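Local coordinates for hypothetical protein (Uncultured marine organism, PDB 2OD6) that is of unknown function but forms a ferredoxin-like dimer, with 10-oxohexadecanoic acid, possibly acquired during production, modelled in a pocket, at the interface of chains A and B. Residues are numbered along the deposited sequence; one frame, centred on the assembly and turned at random. Chains: chain A/B, hypothetical protein.

Contact 1: the interface of chains A and B. Residues chain A 51-54; chain B 103-105.
A:Arg51 and B:Leu105 pair as antiparallel neighbours where strand 44-52 of one ferredoxin-like subunit meets strand 98-109 of the other, an intermolecular antiparallel beta-sheet pairing that joins the subunits. Their backbones are joined in both directions: A:Arg51 N to B:Leu105 O at 2.9 Å, with the return bond from B:Leu105 N to A:Arg51 O.

Past the end of strand 44-52 the pairing continues through A:Trp53, whose backbone N reaches B:Arg103 O at 2.9 Å. In the same residue a chi1 of 53° tucks CG over its own backbone, and this turns the indole back across the partner strand. B:Arg103 O lies over one face of the indole, towards its rim, and B:Leu105 N lies at the edge, in plane.

B:Arg103 can be followed outward. Its CB rests over the six-membered ring of A:Trp53, 3.5 Å from CZ2, a CH-pi contact. CG passes to A:Asn54, 3.8 Å from the amide ND2, and CD stays near A:Trp53 CH2 at 4.1 Å. From CG to NE the chain is extended, carrying the guanidinium beyond the indole, with the two planes 62° apart.

A:Asn54 substitutes a side-chain carbonyl for a backbone one: B:Arg103 N donates to its OD1 at 2.9 Å. The bond is straight at hydrogen (167°), yet the donor stands above the amide plane and misses the lone pairs. Apolar packing adds A:Val52 CG2 against B:Cys104 SG at 3.5 Å, and B:Leu105 CG beside A:Trp53 CD1.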
loop_
_atom_site.group_PDB
_atom_site.type_symbol
_atom_site.label_atom_id
_atom_site.label_comp_id
_atom_site.label_asym_id
_atom_site.label_seq_id
_atom_site.Cartn_x
_atom_site.Cartn_y
_atom_site.Cartn_z
ATOM N N ARG A 51 0.691 -6.500 -8.558
ATOM C CA ARG A 51 0.865 -6.039 -9.944
ATOM C C ARG A 51 -0.241 -5.023 -10.178
ATOM O O ARG A 51 -1.412 -5.355 -9.971
ATOM C CB ARG A 51 0.619 -7.230 -10.884
ATOM C CG ARG A 51 0.401 -6.891 -12.334
ATOM C CD ARG A 51 1.605 -6.446 -12.808
ATOM N NE ARG A 51 1.501 -6.088 -14.222
ATOM C CZ ARG A 51 1.213 -6.920 -15.218
ATOM N NH1 ARG A 51 1.112 -8.220 -15.055
ATOM N NH2 ARG A 51 1.178 -6.410 -16.431
ATOM N N VAL A 52 0.112 -3.840 -10.684
ATOM C CA VAL A 52 -0.871 -2.770 -10.885
ATOM C C VAL A 52 -1.448 -2.966 -12.294
ATOM O O VAL A 52 -0.695 -2.959 -13.279
ATOM C CB VAL A 52 -0.268 -1.357 -10.726
ATOM C CG1 VAL A 52 -1.372 -0.246 -11.106
ATOM C CG2 VAL A 52 0.308 -1.117 -9.251
ATOM N N TRP A 53 -2.764 -3.165 -12.385
ATOM C CA TRP A 53 -3.390 -3.438 -13.697
ATOM C C TRP A 53 -4.260 -2.300 -14.299
ATOM O O TRP A 53 -4.626 -2.372 -15.486
ATOM C CB TRP A 53 -4.133 -4.765 -13.687
ATOM C CG TRP A 53 -5.169 -4.950 -12.535
ATOM C CD1 TRP A 53 -4.991 -5.591 -11.405
ATOM C CD2 TRP A 53 -6.506 -4.375 -12.479
ATOM N NE1 TRP A 53 -6.124 -5.522 -10.634
ATOM C CE2 TRP A 53 -7.076 -4.793 -11.279
ATOM C CE3 TRP A 53 -7.282 -3.609 -13.366
ATOM C CZ2 TRP A 53 -8.382 -4.449 -10.906
ATOM C CZ3 TRP A 53 -8.559 -3.252 -12.987
ATOM C CH2 TRP A 53 -9.104 -3.688 -11.776
ATOM N N ASN A 54 -4.480 -1.224 -13.540
ATOM C CA ASN A 54 -5.385 -0.124 -13.949
ATOM C C ASN A 54 -4.730 1.136 -14.411
ATOM O O ASN A 54 -5.381 2.147 -14.525
ATOM C CB ASN A 54 -6.399 0.189 -12.833
ATOM C CG ASN A 54 -5.781 0.959 -11.671
ATOM O OD1 ASN A 54 -4.690 0.639 -11.228
ATOM N ND2 ASN A 54 -6.494 1.938 -11.157
ATOM N N ARG B 103 -5.119 -0.343 -8.562
ATOM C CA ARG B 103 -5.786 -1.632 -8.390
ATOM C C ARG B 103 -4.859 -2.739 -8.837
ATOM O O ARG B 103 -4.289 -2.667 -9.914
ATOM C CB ARG B 103 -7.096 -1.636 -9.190
ATOM C CG ARG B 103 -7.985 -0.561 -8.695
ATOM C CD ARG B 103 -9.355 -0.516 -9.262
ATOM N NE ARG B 103 -10.062 0.525 -8.513
ATOM C CZ ARG B 103 -11.250 1.032 -8.802
ATOM N NH1 ARG B 103 -11.955 0.601 -9.847
ATOM N NH2 ARG B 103 -11.741 1.988 -8.020
ATOM N N CYS B 104 -4.730 -3.766 -7.997
ATOM C CA CYS B 104 -3.670 -4.717 -8.081
ATOM C C CYS B 104 -4.128 -6.152 -7.937
ATOM O O CYS B 104 -5.125 -6.450 -7.284
ATOM C CB CYS B 104 -2.590 -4.427 -7.019
ATOM S SG CYS B 104 -1.914 -2.781 -7.112
ATOM N N LEU B 105 -3.379 -7.038 -8.571
ATOM C CA LEU B 105 -3.442 -8.462 -8.232
ATOM C C LEU B 105 -2.322 -8.798 -7.262
ATOM O O LEU B 105 -1.172 -8.418 -7.448
ATOM C CB LEU B 105 -3.273 -9.296 -9.519
ATOM C CG LEU B 105 -4.383 -9.181 -10.565
ATOM C CD1 LEU B 105 -3.848 -9.555 -11.938
ATOM C CD2 LEU B 105 -5.574 -10.053 -10.155
#

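Contact 2: the interface of chains A and B. Residues chain A 36, 40, 45, 47; chain B 110.
B:Val110, the C-terminal residue, is gripped through its backbone by A:Phe47 of strand 44-52 in the ferredoxin-like subunit opposite. Two hydrogen bonds form a reciprocal pair: A:Phe47 N donates to B:Val110 O at 2.9 Å, and B:Val110 N donates to A:Phe47 O, also at 2.9 Å. Both donors are tilted from the acceptor's carbonyl plane, by 19° and 24° respectively.

The other carboxylate oxygen is bound by a side chain. The side-chain amine NZ of A:Lys40 donates to B:Val110 OXT at 2.8 Å, and the terminal carboxylate is thus held by a different group at each oxygen. The lysine reaches it because CG stands anti to the carbonyl carbon (chi1 -69°) and the remaining chain is extended, with CE alongside OXT at 3.6 Å. A positive amine at this distance would be expected to favour the ionised carboxylate.

Water 1 bridges the chains at the same oxygen, 2.6 Å from B:Val110 OXT and 2.7 Å from A:Leu45 O, a backbone carbonyl. Its approach to A:Lys40 NZ is only a weak one.

Apolar contact is light: one methyl of A:Val36, CG1, meets CG1 of B:Val110 at 3.9 Å, the two side chains lying aslant.

In the fold, A:Val36 and A:Lys40 lie near the C-terminal end of helix 18-40, which leads into strand 44-52, so the partner's C-terminus is received between this helix end and the strand.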
loop_
_atom_site.group_PDB
_atom_site.type_symbol
_atom_site.label_atom_id
_atom_site.label_comp_id
_atom_site.label_asym_id
_atom_site.label_seq_id
_atom_site.Cartn_x
_atom_site.Cartn_y
_atom_site.Cartn_z
ATOM N N VAL A 36 13.544 -12.698 3.724
ATOM C CA VAL A 36 12.296 -12.669 4.503
ATOM C C VAL A 36 12.596 -13.025 5.949
ATOM O O VAL A 36 12.179 -12.317 6.878
ATOM C CB VAL A 36 11.160 -13.601 3.937
ATOM C CG1 VAL A 36 9.919 -13.478 4.795
ATOM C CG2 VAL A 36 10.799 -13.256 2.510
ATOM N N LYS A 40 11.935 -10.404 9.075
ATOM C CA LYS A 40 10.994 -10.765 10.097
ATOM C C LYS A 40 11.667 -10.862 11.432
ATOM O O LYS A 40 11.065 -10.493 12.443
ATOM C CB LYS A 40 10.263 -12.059 9.765
ATOM C CG LYS A 40 9.301 -11.912 8.604
ATOM C CD LYS A 40 8.287 -13.024 8.624
ATOM C CE LYS A 40 7.192 -12.771 7.595
ATOM N NZ LYS A 40 6.394 -14.024 7.450
ATOM N N LEU A 45 6.403 -7.582 9.773
ATOM C CA LEU A 45 5.226 -8.423 10.037
ATOM C C LEU A 45 4.759 -9.145 8.754
ATOM O O LEU A 45 4.392 -10.325 8.801
ATOM C CB LEU A 45 4.086 -7.599 10.663
ATOM C CG LEU A 45 4.164 -7.057 12.099
ATOM C CD1 LEU A 45 2.939 -6.119 12.316
ATOM C CD2 LEU A 45 4.252 -8.142 13.191
ATOM N N PHE A 47 5.158 -8.976 4.125
ATOM C CA PHE A 47 5.545 -8.398 2.830
ATOM C C PHE A 47 4.527 -8.804 1.735
ATOM O O PHE A 47 3.975 -9.896 1.789
ATOM C CB PHE A 47 6.918 -8.899 2.427
ATOM C CG PHE A 47 7.294 -8.566 1.014
ATOM C CD1 PHE A 47 7.920 -7.383 0.729
ATOM C CD2 PHE A 47 7.048 -9.472 -0.038
ATOM C CE1 PHE A 47 8.276 -7.067 -0.570
ATOM C CE2 PHE A 47 7.406 -9.166 -1.347
ATOM C CZ PHE A 47 8.039 -7.969 -1.605
ATOM N N VAL B 110 4.145 -12.820 2.011
ATOM C CA VAL B 110 4.759 -13.622 3.115
ATOM C C VAL B 110 4.542 -12.994 4.468
ATOM O O VAL B 110 4.412 -11.778 4.607
ATOM C CB VAL B 110 6.268 -13.765 2.980
ATOM C CG1 VAL B 110 6.709 -15.162 3.449
ATOM C CG2 VAL B 110 6.701 -13.565 1.570
ATOM O OXT VAL B 110 4.507 -13.719 5.467
HETATM O O HOH W 1 3.320 -12.374 7.402
#

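Contact 1 and contact 2 have C-alpha centres about 21 Å apart and draw on the same two elements: strand 44-52 of chain A, and strand 98-109 of chain B with the terminal residue that follows it. Contact 1 takes the far end of strand 44-52 and the loop after it; contact 2 takes its early part and adds helix 18-40. The strands run antiparallel through both, but the register slips by one residue between them, suggesting a bulge-like irregularity on chain B. By two-fold symmetry each subunit's C-terminal strand pairs with strand 44-52 of the other, consistent with the dimer named for this protein.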